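Local coordinates for protein (R)-specific secondary-alkylsulfatase (Pseudomonas sp., PDB 4AXH) that hydrolyses (R)-secondary-alkyl sulfates to (S)-secondary alcohols and sulfate with strict inversion of configuration, using a pair of zinc ions and working as a homodimer, at residues I75-G80 and T152-R157; Q81-M86 and T252-A257; M570-V575 and K640-F645; V605-T610 and V633-D638. All blocks are in the same frame, centred on the assembly; numbering follows the deposited sequence. Where two conformers were deposited one is given.

Contact 1. Residues I75-G80 and T152-R157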
loop_
_atom_site.group_PDB
_atom_site.type_symbol
_atom_site.label_atom_id
_atom_site.label_comp_id
_atom_site.label_asym_id
_atom_site.label_seq_id
_atom_site.Cartn_x
_atom_site.Cartn_y
_atom_site.Cartn_z
ATOM N N ILE A 75 -11.640 35.167 -10.471
ATOM C CA ILE A 75 -11.625 34.554 -11.778
ATOM C C ILE A 75 -13.012 33.896 -11.855
ATOM O O ILE A 75 -13.402 33.159 -10.942
ATOM C CB ILE A 75 -10.462 33.544 -11.937
ATOM C CG1 ILE A 75 -9.092 34.237 -11.825
ATOM C CG2 ILE A 75 -10.589 32.760 -13.263
ATOM C CD1 ILE A 75 -7.932 33.261 -11.580
ATOM N N LYS A 76 -13.762 34.190 -12.916
ATOM C CA LYS A 76 -15.104 33.652 -13.121
ATOM C C LYS A 76 -15.156 32.660 -14.270
ATOM O O LYS A 76 -14.294 32.682 -15.162
ATOM C CB LYS A 76 -16.096 34.799 -13.377
ATOM C CG LYS A 76 -16.396 35.644 -12.140
ATOM C CD LYS A 76 -16.628 37.114 -12.483
ATOM C CE LYS A 76 -15.517 38.024 -11.990
ATOM N NZ LYS A 76 -14.231 37.870 -12.753
ATOM N N ASN A 77 -16.188 31.788 -14.239
ATOM C CA ASN A 77 -16.515 30.761 -15.231
ATOM C C ASN A 77 -17.260 31.457 -16.395
ATOM O O ASN A 77 -17.533 32.658 -16.299
ATOM C CB ASN A 77 -17.425 29.717 -14.548
ATOM C CG ASN A 77 -17.891 28.591 -15.435
ATOM O OD1 ASN A 77 -18.962 28.656 -16.077
ATOM N ND2 ASN A 77 -17.072 27.553 -15.523
ATOM N N ALA A 78 -17.639 30.704 -17.477
ATOM C CA ALA A 78 -18.442 31.241 -18.584
ATOM C C ALA A 78 -19.803 31.711 -18.085
ATOM O O ALA A 78 -20.250 32.803 -18.451
ATOM C CB ALA A 78 -18.616 30.212 -19.670
ATOM N N GLU A 79 -20.400 30.959 -17.169
ATOM C CA GLU A 79 -21.708 31.285 -16.572
ATOM C C GLU A 79 -21.654 32.459 -15.535
ATOM O O GLU A 79 -22.667 32.753 -14.885
ATOM C CB GLU A 79 -22.334 30.020 -15.936
ATOM C CG GLU A 79 -22.578 28.875 -16.896
ATOM C CD GLU A 79 -23.532 27.849 -16.313
ATOM O OE1 GLU A 79 -24.743 28.151 -16.173
ATOM O OE2 GLU A 79 -23.056 26.740 -15.980
ATOM N N GLY A 80 -20.478 33.094 -15.387
ATOM C CA GLY A 80 -20.247 34.210 -14.470
ATOM C C GLY A 80 -19.995 33.844 -13.021
ATOM O O GLY A 80 -19.775 34.750 -12.211
ATOM N N THR A 152 -7.528 24.359 -14.215
ATOM C CA THR A 152 -8.704 24.645 -15.012
ATOM C C THR A 152 -8.428 25.546 -16.197
ATOM O O THR A 152 -7.465 26.314 -16.191
ATOM C CB THR A 152 -9.797 25.210 -14.118
ATOM O OG1 THR A 152 -9.490 26.568 -13.788
ATOM C CG2 THR A 152 -9.997 24.393 -12.837
ATOM N N ALA A 153 -9.294 25.479 -17.215
ATOM C CA ALA A 153 -9.165 26.291 -18.427
ATOM C C ALA A 153 -9.269 27.792 -18.103
ATOM O O ALA A 153 -8.532 28.612 -18.683
ATOM C CB ALA A 153 -10.234 25.864 -19.425
ATOM N N GLU A 154 -10.151 28.142 -17.137
ATOM C CA GLU A 154 -10.380 29.531 -16.696
ATOM C C GLU A 154 -9.174 30.103 -15.979
ATOM O O GLU A 154 -8.831 31.262 -16.212
ATOM C CB GLU A 154 -11.665 29.665 -15.834
ATOM C CG GLU A 154 -12.943 29.172 -16.503
ATOM C CD GLU A 154 -13.187 27.690 -16.326
ATOM O OE1 GLU A 154 -12.260 26.985 -15.870
ATOM O OE2 GLU A 154 -14.298 27.222 -16.660
ATOM N N THR A 155 -8.500 29.284 -15.141
ATOM C CA THR A 155 -7.296 29.717 -14.436
ATOM C C THR A 155 -6.093 29.816 -15.372
ATOM O O THR A 155 -5.378 30.831 -15.347
ATOM C CB THR A 155 -7.121 29.038 -13.058
ATOM O OG1 THR A 155 -7.026 27.628 -13.211
ATOM C CG2 THR A 155 -8.246 29.380 -12.082
ATOM N N ALA A 156 -5.929 28.828 -16.271
ATOM C CA ALA A 156 -4.884 28.835 -17.307
ATOM C C ALA A 156 -4.961 30.112 -18.137
ATOM O O ALA A 156 -3.952 30.788 -18.343
ATOM C CB ALA A 156 -5.055 27.637 -18.211
ATOM N N ARG A 157 -6.178 30.466 -18.557
ATOM C CA ARG A 157 -6.470 31.674 -19.329
ATOM C C ARG A 157 -6.160 32.936 -18.539
ATOM O O ARG A 157 -5.508 33.831 -19.066
ATOM C CB ARG A 157 -7.947 31.666 -19.816
ATOM C CG ARG A 157 -8.291 32.711 -20.854
ATOM C CD ARG A 157 -7.798 32.372 -22.249
ATOM N NE ARG A 157 -6.390 32.732 -22.469
ATOM C CZ ARG A 157 -5.975 33.955 -22.755
ATOM N NH1 ARG A 157 -6.851 34.954 -22.855
ATOM N NH2 ARG A 157 -4.679 34.204 -22.916
#
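E154, on the first turn of helix 153-164, reaches across to I75, K76 and N77, where strand 74-76 runs into the type I turn from N77 to G80. Its CB lies 4.2 Å from the methyl I75 CG2 and close to K76 O. CG passes 4.0 Å from K76 O and skirts N77 CA. A bend at chi2 (86°) then carries CD round toward the side-chain amide of N77. At the tip the two oxygens part company: OE1 is hydrogen-bonded to T258 N, while OE2 turns to the amide of N77. E154 OE2 and N77 ND2 are 3.0 Å apart in one of two deposited conformers of N77, a pairing that remains doubtful.

I75 supplies the apolar half. Its CG2 rests on the helix backbone, 3.7 Å from E154 O, and its CD1 meets T155 CG2 at 3.9 Å, the two side chains crossing at about a right angle. T155 suits this spot because it has two faces: the methyl turns to isoleucine, while OG1 binds D131 and takes a hydrogen bond from the hydroxyl of T152, the residue at the N-cap position. Hairpin and helix are therefore joined mainly by methyl and methylene packing, and the polar tips of E154 and T155 tie the helix start to neighbouring loops.

Contact 2. Residues Q81-M86 and T252-A257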
loop_
_atom_site.group_PDB
_atom_site.type_symbol
_atom_site.label_atom_id
_atom_site.label_comp_id
_atom_site.label_asym_id
_atom_site.label_seq_id
_atom_site.Cartn_x
_atom_site.Cartn_y
_atom_site.Cartn_z
ATOM N N GLN A 81 -20.050 32.514 -12.666
ATOM C CA GLN A 81 -19.816 32.008 -11.298
ATOM C C GLN A 81 -18.317 32.051 -10.954
ATOM O O GLN A 81 -17.479 31.782 -11.814
ATOM C CB GLN A 81 -20.307 30.570 -11.089
ATOM C CG GLN A 81 -21.464 30.086 -11.939
ATOM C CD GLN A 81 -21.568 28.578 -11.826
ATOM O OE1 GLN A 81 -20.884 27.811 -12.520
ATOM N NE2 GLN A 81 -22.376 28.109 -10.903
ATOM N N VAL A 82 -17.996 32.337 -9.670
ATOM C CA VAL A 82 -16.632 32.453 -9.142
ATOM C C VAL A 82 -15.936 31.095 -9.152
ATOM O O VAL A 82 -16.502 30.113 -8.672
ATOM C CB VAL A 82 -16.561 33.155 -7.747
ATOM C CG1 VAL A 82 -15.134 33.594 -7.426
ATOM C CG2 VAL A 82 -17.490 34.359 -7.687
ATOM N N VAL A 83 -14.727 31.062 -9.743
ATOM C CA VAL A 83 -13.852 29.896 -9.891
ATOM C C VAL A 83 -12.722 29.962 -8.854
ATOM O O VAL A 83 -12.380 28.938 -8.253
ATOM C CB VAL A 83 -13.294 29.796 -11.357
ATOM C CG1 VAL A 83 -12.141 28.802 -11.486
ATOM C CG2 VAL A 83 -14.393 29.426 -12.320
ATOM N N TRP A 84 -12.122 31.173 -8.704
ATOM C CA TRP A 84 -10.995 31.451 -7.840
ATOM C C TRP A 84 -11.156 32.835 -7.249
ATOM O O TRP A 84 -11.285 33.808 -7.998
ATOM C CB TRP A 84 -9.697 31.403 -8.659
ATOM C CG TRP A 84 -8.447 31.381 -7.823
ATOM C CD1 TRP A 84 -7.557 32.402 -7.640
ATOM C CD2 TRP A 84 -7.957 30.273 -7.049
ATOM N NE1 TRP A 84 -6.528 31.989 -6.811
ATOM C CE2 TRP A 84 -6.752 30.688 -6.435
ATOM C CE3 TRP A 84 -8.419 28.967 -6.821
ATOM C CZ2 TRP A 84 -5.984 29.827 -5.655
ATOM C CZ3 TRP A 84 -7.667 28.123 -6.022
ATOM C CH2 TRP A 84 -6.461 28.545 -5.461
ATOM N N ASP A 85 -11.124 32.927 -5.910
ATOM C CA ASP A 85 -11.279 34.177 -5.164
ATOM C C ASP A 85 -10.169 34.320 -4.126
ATOM O O ASP A 85 -10.100 33.538 -3.177
ATOM C CB ASP A 85 -12.678 34.233 -4.495
ATOM C CG ASP A 85 -13.183 35.616 -4.103
ATOM O OD1 ASP A 85 -12.392 36.601 -4.213
ATOM O OD2 ASP A 85 -14.369 35.715 -3.673
ATOM N N MET A 86 -9.284 35.292 -4.338
ATOM C CA MET A 86 -8.171 35.603 -3.436
ATOM C C MET A 86 -8.596 36.654 -2.391
ATOM O O MET A 86 -8.062 36.655 -1.285
ATOM C CB MET A 86 -6.946 36.085 -4.223
ATOM C CG MET A 86 -6.058 34.957 -4.672
ATOM S SD MET A 86 -5.231 34.057 -3.317
ATOM C CE MET A 86 -4.260 35.376 -2.650
ATOM N N THR A 252 -6.979 26.848 -1.647
ATOM C CA THR A 252 -8.132 25.926 -1.729
ATOM C C THR A 252 -8.195 25.388 -3.154
ATOM O O THR A 252 -7.388 25.822 -3.988
ATOM C CB THR A 252 -9.473 26.686 -1.385
ATOM O OG1 THR A 252 -10.617 25.793 -1.470
ATOM C CG2 THR A 252 -9.683 27.940 -2.246
ATOM N N THR A 253 -9.160 24.485 -3.443
ATOM C CA THR A 253 -9.363 23.984 -4.802
ATOM C C THR A 253 -10.256 24.904 -5.608
ATOM O O THR A 253 -11.123 25.600 -5.062
ATOM C CB THR A 253 -9.860 22.507 -4.860
ATOM O OG1 THR A 253 -11.063 22.337 -4.095
ATOM C CG2 THR A 253 -8.777 21.493 -4.446
ATOM N N ALA A 254 -10.041 24.893 -6.928
ATOM C CA ALA A 254 -10.809 25.691 -7.877
ATOM C C ALA A 254 -12.246 25.175 -7.900
ATOM O O ALA A 254 -12.497 23.964 -7.832
ATOM C CB ALA A 254 -10.180 25.628 -9.256
ATOM N N THR A 255 -13.183 26.119 -7.942
ATOM C CA THR A 255 -14.610 25.854 -7.926
ATOM C C THR A 255 -15.305 26.155 -9.264
ATOM O O THR A 255 -14.893 27.062 -9.979
ATOM C CB THR A 255 -15.244 26.536 -6.691
ATOM O OG1 THR A 255 -16.609 26.185 -6.630
ATOM C CG2 THR A 255 -15.113 28.061 -6.699
ATOM N N ASN A 256 -16.361 25.388 -9.593
ATOM C CA ASN A 256 -17.218 25.564 -10.773
ATOM C C ASN A 256 -16.430 25.721 -12.098
ATOM O O ASN A 256 -16.804 26.517 -12.975
ATOM C CB ASN A 256 -18.172 26.766 -10.542
ATOM C CG ASN A 256 -18.977 26.694 -9.270
ATOM O OD1 ASN A 256 -19.843 25.833 -9.121
ATOM N ND2 ASN A 256 -18.710 27.607 -8.325
ATOM N N ALA A 257 -15.360 24.939 -12.264
ATOM C CA ALA A 257 -14.528 25.104 -13.446
ATOM C C ALA A 257 -14.394 23.901 -14.380
ATOM O O ALA A 257 -14.963 22.829 -14.125
ATOM C CB ALA A 257 -13.181 25.635 -13.036
#
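V83 O takes a nearly straight hydrogen bond from T255 N, 2.9 Å long with an N-H...O angle of 174°, the donor lying in the carbonyl plane on a lone pair. The reverse approach is a CA-H...O contact, V83 CA to T255 O at 3.0 Å, and together they hold the bulged strand 82-85 against the irregular loop 252-257. V83 and W84 form a classic beta bulge, both facing I75 on the neighbouring strand. The loop passes near the sulfate-binding Q232 and Y417, about 7 Å between their side chains and that of T253.

One residue before the bulge, V82 O has a weak, 3.4 Å hydrogen bond from N256 ND2. Asparagine suits this corner, since it tolerates the left-handed backbone found there (phi 49°) and carries an amide able to donate. Q81 crosses N256 at about a right angle, its OE1 lying 3.5 Å from N256 CB and also weakly bonded to K540. Y535 OH serves both T255 OG1 and N256 N. W84 NE1 is bound to G129 O; at the far, six-membered end of the indole T252 O lies 3.1 Å from W84 CZ3, near the ring plane. Apart from these polar contacts, V83 CG1 packs on A257 CB at 3.7 Å.

Because the loop has no regular structure of its own, several of its polar groups find partners piecemeal, in the bulged strand, Y535 and, weakly, S537.

Contact 3. Residues M570-V575 and K640-F645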
loop_
_atom_site.group_PDB
_atom_site.type_symbol
_atom_site.label_atom_id
_atom_site.label_comp_id
_atom_site.label_asym_id
_atom_site.label_seq_id
_atom_site.Cartn_x
_atom_site.Cartn_y
_atom_site.Cartn_z
ATOM N N MET A 570 -23.822 -14.842 -18.465
ATOM C CA MET A 570 -23.805 -14.538 -19.894
ATOM C C MET A 570 -22.414 -14.086 -20.316
ATOM O O MET A 570 -21.590 -13.755 -19.467
ATOM C CB MET A 570 -24.807 -13.406 -20.213
ATOM C CG MET A 570 -24.565 -12.147 -19.404
ATOM S SD MET A 570 -25.447 -10.683 -19.970
ATOM C CE MET A 570 -26.854 -10.727 -18.864
ATOM N N THR A 571 -22.181 -14.023 -21.634
ATOM C CA THR A 571 -20.940 -13.567 -22.259
ATOM C C THR A 571 -21.318 -12.558 -23.321
ATOM O O THR A 571 -22.287 -12.768 -24.048
ATOM C CB THR A 571 -20.156 -14.726 -22.861
ATOM O OG1 THR A 571 -21.018 -15.451 -23.734
ATOM C CG2 THR A 571 -19.568 -15.652 -21.803
ATOM N N LEU A 572 -20.580 -11.452 -23.395
ATOM C CA LEU A 572 -20.877 -10.372 -24.327
ATOM C C LEU A 572 -19.626 -9.944 -25.072
ATOM O O LEU A 572 -18.707 -9.406 -24.456
ATOM C CB LEU A 572 -21.473 -9.147 -23.577
ATOM C CG LEU A 572 -22.712 -9.343 -22.660
ATOM C CD1 LEU A 572 -22.303 -9.755 -21.237
ATOM C CD2 LEU A 572 -23.524 -8.058 -22.568
ATOM N N ASN A 573 -19.579 -10.177 -26.393
ATOM C CA ASN A 573 -18.489 -9.690 -27.233
ATOM C C ASN A 573 -18.819 -8.249 -27.597
ATOM O O ASN A 573 -19.990 -7.905 -27.779
ATOM C CB ASN A 573 -18.330 -10.517 -28.502
ATOM C CG ASN A 573 -17.561 -11.792 -28.300
ATOM O OD1 ASN A 573 -16.809 -11.958 -27.331
ATOM N ND2 ASN A 573 -17.709 -12.715 -29.238
ATOM N N TRP A 574 -17.793 -7.401 -27.647
ATOM C CA TRP A 574 -17.891 -5.988 -27.987
ATOM C C TRP A 574 -16.855 -5.725 -29.069
ATOM O O TRP A 574 -15.699 -6.159 -28.939
ATOM C CB TRP A 574 -17.619 -5.116 -26.750
ATOM C CG TRP A 574 -18.694 -5.158 -25.710
ATOM C CD1 TRP A 574 -18.929 -6.153 -24.805
ATOM C CD2 TRP A 574 -19.656 -4.135 -25.440
ATOM N NE1 TRP A 574 -20.015 -5.834 -24.022
ATOM C CE2 TRP A 574 -20.461 -4.586 -24.369
ATOM C CE3 TRP A 574 -19.904 -2.864 -25.988
ATOM C CZ2 TRP A 574 -21.509 -3.822 -23.845
ATOM C CZ3 TRP A 574 -20.948 -2.112 -25.477
ATOM C CH2 TRP A 574 -21.744 -2.595 -24.424
ATOM N N VAL A 575 -17.276 -5.074 -30.165
ATOM C CA VAL A 575 -16.391 -4.779 -31.291
ATOM C C VAL A 575 -16.475 -3.337 -31.673
ATOM O O VAL A 575 -17.559 -2.825 -31.941
ATOM C CB VAL A 575 -16.387 -5.800 -32.477
ATOM C CG1 VAL A 575 -17.385 -6.949 -32.282
ATOM C CG2 VAL A 575 -16.549 -5.134 -33.843
ATOM N N LYS A 640 -31.381 -9.419 -26.329
ATOM C CA LYS A 640 -32.063 -9.216 -25.048
ATOM C C LYS A 640 -31.052 -9.069 -23.877
ATOM O O LYS A 640 -31.308 -8.314 -22.933
ATOM C CB LYS A 640 -33.045 -10.399 -24.820
ATOM C CG LYS A 640 -33.627 -10.582 -23.401
ATOM C CD LYS A 640 -34.152 -12.009 -23.151
ATOM C CE LYS A 640 -33.140 -12.931 -22.495
ATOM N NZ LYS A 640 -32.979 -12.666 -21.035
ATOM N N LYS A 641 -29.905 -9.780 -23.966
ATOM C CA LYS A 641 -28.866 -9.822 -22.930
ATOM C C LYS A 641 -28.135 -8.503 -22.667
ATOM O O LYS A 641 -27.583 -8.343 -21.583
ATOM C CB LYS A 641 -27.872 -10.981 -23.154
ATOM C CG LYS A 641 -28.483 -12.379 -23.247
ATOM C CD LYS A 641 -28.452 -13.123 -21.922
ATOM C CE LYS A 641 -29.173 -14.443 -21.994
ATOM N NZ LYS A 641 -29.298 -15.067 -20.653
ATOM N N LEU A 642 -28.138 -7.559 -23.621
ATOM C CA LEU A 642 -27.471 -6.277 -23.411
ATOM C C LEU A 642 -28.247 -5.431 -22.425
ATOM O O LEU A 642 -27.673 -4.991 -21.427
ATOM C CB LEU A 642 -27.211 -5.506 -24.717
ATOM C CG LEU A 642 -26.270 -4.304 -24.596
ATOM C CD1 LEU A 642 -24.902 -4.726 -24.080
ATOM C CD2 LEU A 642 -26.097 -3.614 -25.932
ATOM N N GLY A 643 -29.543 -5.257 -22.689
ATOM C CA GLY A 643 -30.444 -4.498 -21.828
ATOM C C GLY A 643 -30.511 -5.081 -20.432
ATOM O O GLY A 643 -30.598 -4.336 -19.446
ATOM N N GLU A 644 -30.445 -6.433 -20.361
ATOM C CA GLU A 644 -30.422 -7.251 -19.151
ATOM C C GLU A 644 -29.167 -6.875 -18.355
ATOM O O GLU A 644 -29.266 -6.534 -17.170
ATOM C CB GLU A 644 -30.391 -8.754 -19.541
ATOM C CG GLU A 644 -30.447 -9.736 -18.375
ATOM C CD GLU A 644 -30.441 -11.221 -18.718
ATOM O OE1 GLU A 644 -30.638 -11.576 -19.904
ATOM O OE2 GLU A 644 -30.259 -12.035 -17.783
ATOM N N PHE A 645 -27.997 -6.894 -19.031
ATOM C CA PHE A 645 -26.712 -6.556 -18.437
ATOM C C PHE A 645 -26.715 -5.150 -17.832
ATOM O O PHE A 645 -26.347 -5.003 -16.671
ATOM C CB PHE A 645 -25.566 -6.764 -19.447
ATOM C CG PHE A 645 -24.256 -6.128 -19.064
ATOM C CD1 PHE A 645 -23.604 -6.490 -17.887
ATOM C CD2 PHE A 645 -23.668 -5.169 -19.880
ATOM C CE1 PHE A 645 -22.402 -5.885 -17.522
ATOM C CE2 PHE A 645 -22.464 -4.565 -19.516
ATOM C CZ PHE A 645 -21.840 -4.926 -18.340
#
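M570, L572 and W574 project from one face of strand 570-576 onto K641, L642, E644 and F645 of helix 640-646. The short axes pass 9.6 Å apart, the helix running nearly at right angles to the strand (103°).

The apolar contacts come first. L572 CD2 touches both L642 CD1 and F645 CB, 3.9 Å from each. L642 CD1 also touches the indole at W574 CZ2, at 3.5 Å, while the same tryptophan ring meets F553. M570 SD lies 4.0 Å from F645 CB. Leucine and aromatic side chains suit this buried layer because they fill it with apolar surface.

The thioether end of M570 also meets polar groups, in plain van der Waals contact. Its SD is 3.6 Å from K641 O. A bend at chi3 (97°) places CE, and M570 CE lies 3.6 Å from E644 CD, the two side chains running alongside in opposite senses.

Charges lie at the margin, within the helix. K640 NZ forms a 2.8 Å salt bridge with E644 OE1, from above the carboxylate plane, and K641 NZ a longer one; E644 OE2 is hydrogen-bonded to H568.

A helix laid across a beta-sheet and packed on one row of strand side chains is consistent with the SCP2-like alpha/beta fold of the alkylsulfatase C-terminal domain.

Contact 4. Residues V605-T610 and V633-D638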
loop_
_atom_site.group_PDB
_atom_site.type_symbol
_atom_site.label_atom_id
_atom_site.label_comp_id
_atom_site.label_asym_id
_atom_site.label_seq_id
_atom_site.Cartn_x
_atom_site.Cartn_y
_atom_site.Cartn_z
ATOM N N VAL A 605 -24.205 -12.619 -26.966
ATOM C CA VAL A 605 -24.489 -11.382 -27.708
ATOM C C VAL A 605 -23.175 -10.792 -28.220
ATOM O O VAL A 605 -22.131 -11.022 -27.611
ATOM C CB VAL A 605 -25.245 -10.346 -26.830
ATOM C CG1 VAL A 605 -26.309 -9.608 -27.608
ATOM C CG2 VAL A 605 -25.805 -10.962 -25.570
ATOM N N THR A 606 -23.226 -10.047 -29.344
ATOM C CA THR A 606 -22.082 -9.360 -29.961
ATOM C C THR A 606 -22.507 -7.921 -30.215
ATOM O O THR A 606 -23.556 -7.689 -30.804
ATOM C CB THR A 606 -21.532 -10.143 -31.173
ATOM O OG1 THR A 606 -21.203 -11.475 -30.752
ATOM C CG2 THR A 606 -20.301 -9.478 -31.810
ATOM N N VAL A 607 -21.754 -6.964 -29.675
ATOM C CA VAL A 607 -22.096 -5.541 -29.740
ATOM C C VAL A 607 -21.129 -4.738 -30.618
ATOM O O VAL A 607 -20.032 -4.386 -30.178
ATOM C CB VAL A 607 -22.259 -4.915 -28.319
ATOM C CG1 VAL A 607 -23.084 -3.638 -28.374
ATOM C CG2 VAL A 607 -22.867 -5.903 -27.316
ATOM N N LYS A 608 -21.550 -4.446 -31.858
ATOM C CA LYS A 608 -20.782 -3.644 -32.811
ATOM C C LYS A 608 -21.202 -2.178 -32.662
ATOM O O LYS A 608 -22.390 -1.871 -32.770
ATOM C CB LYS A 608 -21.010 -4.110 -34.259
ATOM C CG LYS A 608 -20.650 -5.575 -34.536
ATOM C CD LYS A 608 -20.183 -5.799 -35.986
ATOM C CE LYS A 608 -21.238 -5.602 -37.060
ATOM N NZ LYS A 608 -20.630 -5.403 -38.405
ATOM N N LEU A 609 -20.230 -1.286 -32.377
ATOM C CA LEU A 609 -20.405 0.160 -32.164
ATOM C C LEU A 609 -19.062 0.839 -32.275
ATOM O O LEU A 609 -18.054 0.169 -32.499
ATOM C CB LEU A 609 -21.028 0.448 -30.769
ATOM C CG LEU A 609 -20.165 0.264 -29.486
ATOM C CD1 LEU A 609 -20.922 0.722 -28.266
ATOM C CD2 LEU A 609 -19.759 -1.184 -29.257
ATOM N N THR A 610 -19.038 2.159 -32.087
ATOM C CA THR A 610 -17.808 2.952 -32.102
ATOM C C THR A 610 -17.585 3.562 -30.708
ATOM O O THR A 610 -18.547 3.662 -29.937
ATOM C CB THR A 610 -17.858 4.040 -33.202
ATOM O OG1 THR A 610 -18.765 5.079 -32.832
ATOM C CG2 THR A 610 -18.213 3.485 -34.565
ATOM N N VAL A 633 -25.767 0.994 -32.905
ATOM C CA VAL A 633 -25.493 -0.205 -32.118
ATOM C C VAL A 633 -26.131 -1.407 -32.829
ATOM O O VAL A 633 -27.349 -1.595 -32.772
ATOM C CB VAL A 633 -25.910 -0.106 -30.619
ATOM C CG1 VAL A 633 -25.645 -1.418 -29.884
ATOM C CG2 VAL A 633 -25.191 1.040 -29.920
ATOM N N LYS A 634 -25.310 -2.197 -33.524
ATOM C CA LYS A 634 -25.773 -3.400 -34.214
ATOM C C LYS A 634 -25.514 -4.617 -33.325
ATOM O O LYS A 634 -24.442 -4.721 -32.722
ATOM C CB LYS A 634 -25.116 -3.551 -35.597
ATOM C CG LYS A 634 -25.546 -2.478 -36.593
ATOM C CD LYS A 634 -25.163 -2.846 -38.012
ATOM C CE LYS A 634 -25.330 -1.672 -38.946
ATOM N NZ LYS A 634 -25.637 -2.101 -40.332
ATOM N N LEU A 635 -26.506 -5.512 -33.217
ATOM C CA LEU A 635 -26.388 -6.691 -32.367
ATOM C C LEU A 635 -26.522 -8.023 -33.097
ATOM O O LEU A 635 -27.383 -8.182 -33.970
ATOM C CB LEU A 635 -27.412 -6.668 -31.219
ATOM C CG LEU A 635 -27.642 -5.379 -30.451
ATOM C CD1 LEU A 635 -28.889 -5.504 -29.617
ATOM C CD2 LEU A 635 -26.464 -5.044 -29.551
ATOM N N ASP A 636 -25.665 -8.982 -32.695
ATOM C CA ASP A 636 -25.613 -10.369 -33.174
ATOM C C ASP A 636 -25.946 -11.236 -31.957
ATOM O O ASP A 636 -25.556 -10.889 -30.835
ATOM C CB ASP A 636 -24.210 -10.703 -33.738
ATOM C CG ASP A 636 -23.862 -12.184 -33.837
ATOM O OD1 ASP A 636 -24.343 -12.846 -34.781
ATOM O OD2 ASP A 636 -23.089 -12.672 -32.982
ATOM N N GLY A 637 -26.688 -12.314 -32.171
ATOM C CA GLY A 637 -27.077 -13.207 -31.088
ATOM C C GLY A 637 -28.211 -12.666 -30.236
ATOM O O GLY A 637 -29.013 -11.848 -30.701
ATOM N N ASP A 638 -28.276 -13.124 -28.974
ATOM C CA ASP A 638 -29.320 -12.789 -28.008
ATOM C C ASP A 638 -29.291 -11.309 -27.578
ATOM O O ASP A 638 -28.848 -10.988 -26.472
ATOM C CB ASP A 638 -29.250 -13.756 -26.798
ATOM C CG ASP A 638 -30.538 -13.955 -26.024
ATOM O OD1 ASP A 638 -31.433 -13.071 -26.111
ATOM O OD2 ASP A 638 -30.643 -14.982 -25.302
#
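An antiparallel strand pair at one edge of the five-stranded sheet of the C-terminal domain, whose family belongs to the SCP2 clan, brings V605-T610 against V633-D638. Strand 634-637 is outermost within the chain, and helices 611-618 and 624-630 lie between the two strands in sequence. Four backbone bonds zip them together. T606 and D636 exchange two, T606 N to D636 O at 2.9 Å and D636 N to T606 O at 3.1 Å. K608 and K634 exchange the others, each N reaching the partner's O at 3.0 Å.

The two faces differ in character. T606, D636, K608 and K634 share one face, where the exposed lysines K608 and K634 extend into solvent; the like charges K608 NZ and K634 NZ stay 6.3 Å apart. T606 OG1, beside D636, donates to the anti lone pair of D636 OD2; D636 was deposited in two conformers and the bond is described for one, so it is doubtful. G637, still opposite V605 in a non-hydrogen-bonded pair, has a positive phi (77°), which glycine adopts easily. Beyond it, V605 CG1 packs against D638 O.

The opposite face is apolar and is covered by helix 640-646: V607 and L635 both touch L642, while V633 leans on helix 624-630. Here V607 CG1, set anti to its backbone N (chi1 -159°), reaches both V633 CG1 at 3.7 Å and L635 CD2 at 3.8 Å.

How the contacts relate
The four contacts form two pairs, and every contact of one pair has its centre more than 40 Å from the centres of the other pair. Contacts 1 and 2 share the hairpin of strands 74-76 and 82-85: its backbone bonds, I75 O with V83 N and I75 N with W84 O, tie them together in the catalytic part of the chain. Contact 1 is buried methyl packing on a helix; contact 2, partly buried, relies on backbone and amide bonds to a loop. Contacts 3 and 4 share the C-terminal sheet, where strands 570-576 and 605-609 are neighbours. Contact 3 is its buried, apolar helix-on-sheet layer, whereas contact 4 adds the edge strand by regular backbone bonding, with one face turned to solvent.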